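Lipoxygenase (Cyanothece sp., PDB 5EK8) probably adds molecular oxygen to polyunsaturated fatty acids, acting as a 9R-lipoxygenase with a non-heme iron centre. Local coordinates at residues N70-V75 with Y134-A139; L117-N122 with L158-W163. All blocks are in the same frame, centred on the assembly; numbering follows the deposited sequence.

Interaction 1: residues N70-V75 with Y134-A139; sequences NIELEV and YTNRIA
Asn136 turns its amide toward the carboxylates of Glu72 and Glu74, and the approach is loose on both counts. Its amide nitrogen ND2 lies 4.0 Å from Glu74 OE2, and the carboxylate and amide planes stand 69° apart. The other branch of the amide faces Glu72, where OD1 and Glu72 OE1, two oxygens, are 4.2 Å apart; here the side chains cross at about a right angle. Both spacings are too long for direct bonding, so the three polar ends adjoin without gripping one another. Each glutamate reaches this far by running extended beyond CG, with CG of Glu74 anti to its carbonyl carbon (chi1 -64°). The long reach has a topological reason. Strands 72-79 and 132-143 are not neighbours but flank strand 115-126 in an antiparallel four-stranded sheet, and therefore run in the same direction, Glu72 facing Asn136 with CA atoms 9.3 Å apart. The sheet is one half of a beta sandwich, consistent with the PLAT domain of lipoxygenases. On the intervening strand, Ile120 packs against Glu74 and Asn122 against Glu72. Further out, Glu74 OE1 accepts a hydrogen bond from Trp76 NE1, which holds the carboxylate where Asn136 does not bond it. Asn136 itself packs on Ser39 and Thr41 of a loop, whereas Leu73 and Val75 contact strand 97-102 of the other sheet.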
loop_
_atom_site.group_PDB
_atom_site.type_symbol
_atom_site.label_atom_id
_atom_site.label_comp_id
_atom_site.label_asym_id
_atom_site.label_seq_id
_atom_site.Cartn_x
_atom_site.Cartn_y
_atom_site.Cartn_z
ATOM N N ASN A 70 -6.636 16.677 -21.006
ATOM C CA ASN A 70 -6.583 15.509 -21.882
ATOM C C ASN A 70 -7.503 14.379 -21.438
ATOM O O ASN A 70 -7.142 13.204 -21.519
ATOM C CB ASN A 70 -5.145 14.985 -21.983
ATOM C CG ASN A 70 -4.140 16.080 -22.299
ATOM O OD1 ASN A 70 -4.504 17.173 -22.733
ATOM N ND2 ASN A 70 -2.863 15.785 -22.085
ATOM N N ILE A 71 -8.689 14.734 -20.958
ATOM C CA ILE A 71 -9.645 13.730 -20.523
ATOM C C ILE A 71 -10.807 13.687 -21.507
ATOM O O ILE A 71 -11.201 14.714 -22.068
ATOM C CB ILE A 71 -10.141 14.005 -19.084
ATOM C CG1 ILE A 71 -10.693 12.725 -18.456
ATOM C CG2 ILE A 71 -11.156 15.147 -19.050
ATOM C CD1 ILE A 71 -10.691 12.754 -16.950
ATOM N N GLU A 72 -11.329 12.488 -21.747
ATOM C CA GLU A 72 -12.348 12.308 -22.770
ATOM C C GLU A 72 -13.705 12.797 -22.291
ATOM O O GLU A 72 -14.089 12.590 -21.139
ATOM C CB GLU A 72 -12.431 10.842 -23.207
ATOM C CG GLU A 72 -11.286 10.410 -24.112
ATOM C CD GLU A 72 -11.310 8.927 -24.443
ATOM O OE1 GLU A 72 -12.415 8.363 -24.606
ATOM O OE2 GLU A 72 -10.220 8.324 -24.539
ATOM N N LEU A 73 -14.416 13.458 -23.195
ATOM C CA LEU A 73 -15.740 13.982 -22.913
ATOM C C LEU A 73 -16.735 13.472 -23.941
ATOM O O LEU A 73 -16.434 13.418 -25.136
ATOM C CB LEU A 73 -15.723 15.512 -22.913
ATOM C CG LEU A 73 -15.726 16.262 -21.582
ATOM C CD1 LEU A 73 -14.866 15.570 -20.542
ATOM C CD2 LEU A 73 -15.231 17.679 -21.822
ATOM N N GLU A 74 -17.920 13.097 -23.476
ATOM C CA GLU A 74 -18.976 12.665 -24.380
ATOM C C GLU A 74 -20.219 13.537 -24.212
ATOM O O GLU A 74 -20.676 13.785 -23.095
ATOM C CB GLU A 74 -19.316 11.190 -24.149
ATOM C CG GLU A 74 -18.169 10.225 -24.459
ATOM C CD GLU A 74 -18.528 8.758 -24.216
ATOM O OE1 GLU A 74 -19.576 8.487 -23.591
ATOM O OE2 GLU A 74 -17.757 7.874 -24.653
ATOM N N VAL A 75 -20.753 14.020 -25.324
ATOM C CA VAL A 75 -21.993 14.780 -25.289
ATOM C C VAL A 75 -23.179 13.846 -25.494
ATOM O O VAL A 75 -23.264 13.138 -26.494
ATOM C CB VAL A 75 -22.012 15.891 -26.349
ATOM C CG1 VAL A 75 -23.430 16.396 -26.566
ATOM C CG2 VAL A 75 -21.097 17.025 -25.932
ATOM N N TYR A 134 -8.604 -0.104 -24.966
ATOM C CA TYR A 134 -9.125 0.987 -24.151
ATOM C C TYR A 134 -10.549 0.707 -23.672
ATOM O O TYR A 134 -11.472 0.556 -24.471
ATOM C CB TYR A 134 -9.075 2.302 -24.935
ATOM C CG TYR A 134 -7.670 2.821 -25.170
ATOM C CD1 TYR A 134 -7.053 3.648 -24.238
ATOM C CD2 TYR A 134 -6.961 2.480 -26.316
ATOM C CE1 TYR A 134 -5.771 4.128 -24.441
ATOM C CE2 TYR A 134 -5.675 2.952 -26.530
ATOM C CZ TYR A 134 -5.083 3.778 -25.589
ATOM O OH TYR A 134 -3.804 4.256 -25.787
ATOM N N THR A 135 -10.715 0.649 -22.357
ATOM C CA THR A 135 -12.004 0.328 -21.761
ATOM C C THR A 135 -12.537 1.496 -20.943
ATOM O O THR A 135 -12.006 1.807 -19.879
ATOM C CB THR A 135 -11.898 -0.904 -20.861
ATOM O OG1 THR A 135 -11.077 -1.891 -21.501
ATOM C CG2 THR A 135 -13.277 -1.474 -20.582
ATOM N N ASN A 136 -13.598 2.128 -21.438
ATOM C CA ASN A 136 -14.116 3.354 -20.834
ATOM C C ASN A 136 -14.897 3.128 -19.546
ATOM O O ASN A 136 -15.326 2.012 -19.245
ATOM C CB ASN A 136 -15.007 4.106 -21.826
ATOM C CG ASN A 136 -14.255 4.566 -23.060
ATOM O OD1 ASN A 136 -13.024 4.530 -23.099
ATOM N ND2 ASN A 136 -14.996 5.014 -24.076
ATOM N N ARG A 137 -15.076 4.213 -18.800
ATOM C CA ARG A 137 -15.823 4.228 -17.548
ATOM C C ARG A 137 -16.305 5.654 -17.303
ATOM O O ARG A 137 -15.556 6.610 -17.514
ATOM C CB ARG A 137 -14.956 3.740 -16.384
ATOM C CG ARG A 137 -15.462 4.147 -15.007
ATOM C CD ARG A 137 -14.308 4.332 -14.020
ATOM N NE ARG A 137 -14.758 4.973 -12.785
ATOM C CZ ARG A 137 -14.553 6.250 -12.478
ATOM N NH1 ARG A 137 -13.879 7.038 -13.301
ATOM N NH2 ARG A 137 -15.015 6.738 -11.337
ATOM N N ILE A 138 -17.551 5.807 -16.870
ATOM C CA ILE A 138 -18.108 7.140 -16.665
ATOM C C ILE A 138 -17.605 7.756 -15.362
ATOM O O ILE A 138 -17.950 7.306 -14.267
ATOM C CB ILE A 138 -19.643 7.116 -16.668
ATOM C CG1 ILE A 138 -20.149 6.784 -18.072
ATOM C CG2 ILE A 138 -20.204 8.457 -16.196
ATOM C CD1 ILE A 138 -21.651 6.710 -18.178
ATOM N N ALA A 139 -16.781 8.792 -15.494
ATOM C CA ALA A 139 -16.145 9.421 -14.343
ATOM C C ALA A 139 -17.041 10.479 -13.698
ATOM O O ALA A 139 -17.083 10.592 -12.474
ATOM C CB ALA A 139 -14.815 10.027 -14.745
#

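Interaction 2: residues L117-N122 with L158-W163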
loop_
_atom_site.group_PDB
_atom_site.type_symbol
_atom_site.label_atom_id
_atom_site.label_comp_id
_atom_site.label_asym_id
_atom_site.label_seq_id
_atom_site.Cartn_x
_atom_site.Cartn_y
_atom_site.Cartn_z
ATOM N N LEU A 117 -23.184 16.386 -20.216
ATOM C CA LEU A 117 -21.773 16.174 -20.499
ATOM C C LEU A 117 -21.184 15.083 -19.615
ATOM O O LEU A 117 -21.297 15.138 -18.394
ATOM C CB LEU A 117 -20.997 17.475 -20.310
ATOM C CG LEU A 117 -19.608 17.524 -20.943
ATOM C CD1 LEU A 117 -19.718 17.483 -22.462
ATOM C CD2 LEU A 117 -18.862 18.768 -20.472
ATOM N N ARG A 118 -20.556 14.090 -20.230
ATOM C CA ARG A 118 -19.958 13.002 -19.472
ATOM C C ARG A 118 -18.436 13.057 -19.497
ATOM O O ARG A 118 -17.818 13.124 -20.562
ATOM C CB ARG A 118 -20.431 11.649 -20.001
ATOM C CG ARG A 118 -21.933 11.458 -19.946
ATOM C CD ARG A 118 -22.314 10.001 -20.134
ATOM N NE ARG A 118 -23.753 9.839 -20.316
ATOM C CZ ARG A 118 -24.345 8.681 -20.590
ATOM N NH1 ARG A 118 -23.623 7.574 -20.709
ATOM N NH2 ARG A 118 -25.662 8.631 -20.744
ATOM N N VAL A 119 -17.847 13.039 -18.307
ATOM C CA VAL A 119 -16.413 12.885 -18.150
ATOM C C VAL A 119 -16.116 11.395 -18.108
ATOM O O VAL A 119 -16.660 10.665 -17.262
ATOM C CB VAL A 119 -15.884 13.572 -16.869
ATOM C CG1 VAL A 119 -14.366 13.496 -16.817
ATOM C CG2 VAL A 119 -16.349 15.030 -16.806
ATOM N N ILE A 120 -15.247 10.969 -19.025
ATOM C CA ILE A 120 -14.967 9.563 -19.276
ATOM C C ILE A 120 -13.559 9.136 -18.850
ATOM O O ILE A 120 -12.557 9.718 -19.268
ATOM C CB ILE A 120 -15.153 9.229 -20.776
ATOM C CG1 ILE A 120 -16.550 9.639 -21.241
ATOM C CG2 ILE A 120 -14.920 7.744 -21.039
ATOM C CD1 ILE A 120 -17.662 8.945 -20.491
ATOM N N ASP A 121 -13.515 8.101 -18.017
ATOM C CA ASP A 121 -12.281 7.462 -17.570
ATOM C C ASP A 121 -11.961 6.300 -18.504
ATOM O O ASP A 121 -12.808 5.920 -19.311
ATOM C CB ASP A 121 -12.454 6.961 -16.137
ATOM C CG ASP A 121 -11.191 7.053 -15.324
ATOM O OD1 ASP A 121 -10.102 6.813 -15.885
ATOM O OD2 ASP A 121 -11.297 7.356 -14.116
ATOM N N ASN A 122 -10.762 5.730 -18.401
ATOM C CA ASN A 122 -10.483 4.457 -19.073
ATOM C C ASN A 122 -9.208 3.749 -18.611
ATOM O O ASN A 122 -8.206 4.384 -18.285
ATOM C CB ASN A 122 -10.432 4.645 -20.598
ATOM C CG ASN A 122 -9.163 5.310 -21.068
ATOM O OD1 ASN A 122 -8.156 4.647 -21.319
ATOM N ND2 ASN A 122 -9.205 6.626 -21.212
ATOM N N LEU A 158 -16.337 24.787 -15.399
ATOM C CA LEU A 158 -16.936 23.957 -14.365
ATOM C C LEU A 158 -15.857 23.183 -13.627
ATOM O O LEU A 158 -14.774 22.950 -14.167
ATOM C CB LEU A 158 -17.952 22.992 -14.972
ATOM C CG LEU A 158 -19.034 23.624 -15.846
ATOM C CD1 LEU A 158 -19.902 22.543 -16.464
ATOM C CD2 LEU A 158 -19.873 24.613 -15.040
ATOM N N THR A 159 -16.152 22.787 -12.394
ATOM C CA THR A 159 -15.220 21.977 -11.619
ATOM C C THR A 159 -15.672 20.525 -11.588
ATOM O O THR A 159 -16.868 20.233 -11.608
ATOM C CB THR A 159 -15.065 22.496 -10.173
ATOM O OG1 THR A 159 -16.349 22.565 -9.542
ATOM C CG2 THR A 159 -14.422 23.878 -10.161
ATOM N N VAL A 160 -14.702 19.616 -11.546
ATOM C CA VAL A 160 -14.984 18.188 -11.498
ATOM C C VAL A 160 -14.227 17.537 -10.346
ATOM O O VAL A 160 -13.013 17.691 -10.238
ATOM C CB VAL A 160 -14.602 17.484 -12.822
ATOM C CG1 VAL A 160 -14.908 15.986 -12.744
ATOM C CG2 VAL A 160 -15.324 18.130 -14.006
ATOM N N PRO A 161 -14.944 16.813 -9.476
ATOM C CA PRO A 161 -14.293 16.092 -8.379
ATOM C C PRO A 161 -13.628 14.804 -8.856
ATOM O O PRO A 161 -14.052 13.712 -8.476
ATOM C CB PRO A 161 -15.450 15.796 -7.424
ATOM C CG PRO A 161 -16.630 15.682 -8.317
ATOM C CD PRO A 161 -16.410 16.666 -9.438
ATOM N N TYR A 162 -12.593 14.938 -9.679
ATOM C CA TYR A 162 -11.887 13.779 -10.205
ATOM C C TYR A 162 -10.692 13.415 -9.329
ATOM O O TYR A 162 -9.709 14.157 -9.261
ATOM C CB TYR A 162 -11.429 14.037 -11.639
ATOM C CG TYR A 162 -10.878 12.811 -12.330
ATOM C CD1 TYR A 162 -9.513 12.677 -12.568
ATOM C CD2 TYR A 162 -11.725 11.777 -12.737
ATOM C CE1 TYR A 162 -9.005 11.557 -13.197
ATOM C CE2 TYR A 162 -11.225 10.647 -13.373
ATOM C CZ TYR A 162 -9.863 10.543 -13.599
ATOM O OH TYR A 162 -9.346 9.435 -14.227
ATOM N N TRP A 163 -10.787 12.256 -8.679
ATOM C CA TRP A 163 -9.779 11.779 -7.732
ATOM C C TRP A 163 -9.387 12.851 -6.725
ATOM O O TRP A 163 -8.217 13.217 -6.630
ATOM C CB TRP A 163 -8.535 11.286 -8.475
ATOM C CG TRP A 163 -8.693 9.918 -9.062
ATOM C CD1 TRP A 163 -9.462 9.568 -10.134
ATOM C CD2 TRP A 163 -8.063 8.714 -8.610
ATOM N NE1 TRP A 163 -9.351 8.219 -10.378
ATOM C CE2 TRP A 163 -8.496 7.673 -9.457
ATOM C CE3 TRP A 163 -7.173 8.414 -7.574
ATOM C CZ2 TRP A 163 -8.071 6.356 -9.297
ATOM C CZ3 TRP A 163 -6.751 7.102 -7.419
ATOM C CH2 TRP A 163 -7.200 6.092 -8.275
#
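Tyr162 supplies the polar link, its hydroxyl OH donating a weak hydrogen bond of 2.9 Å to Asp121 OD2. That oxygen sits at the edge of the phenol ring, near its plane, and the carboxylate is turned 51° against the ring. Asp121 has stronger company in Arg137, whose NH1 forms a salt bridge to the same OD2, while OD1 receives a weak bond from the backbone N of Asn122. One oxygen thus serves both the phenol and the guanidinium. With a phenylalanine in place of Tyr162, Asp121 would probably lose its phenolic donor and be left to lean on Arg137 and the backbone. Apolar packing continues the contact along the strands: CG2 of Val119 meets CG2 of Val160 at 4.3 Å. The valines mark the interior of a beta sandwich, as expected of a PLAT-like domain, since strand 115-126 lies in the four-stranded sheet and strand 152-160 at the margin of the three-stranded one. Aromatic contacts follow where strand 152-160 ends. Tyr162 has CG anti to its backbone N (chi1 -171°), which sends the ring toward Asp121, and within the same segment Trp163 CD1 lies 3.6 Å above the centre of one face of the Tyr162 ring. Just before them, Pro161 centres an inverse gamma turn. Trp163 in turn stacks on Phe375 and offers its O to Arg376, both from the long helix 337-377, whose iron ligands His359 and His364 lie well apart from this contact.

How the interactions relate
Both contacts are buried and share strand 115-126, yet they use it differently. Interaction 1 spans that strand within one sheet, over the face turned from the sandwich interior, and brings polar ends into loose proximity. Interaction 2 leaves from the other face and joins two sheets, with valines inside and a weakly bonded phenol-carboxylate pair toward the domain's junction with the helices. The two are joined through neighbouring strands, by the salt bridge of Arg137 to Asp121 and a probable hydrogen bond from Ala139 N to Val119 O. Segment 134-139 thus presents Asn136 to one face of the sheet and Arg137 to the opposite one.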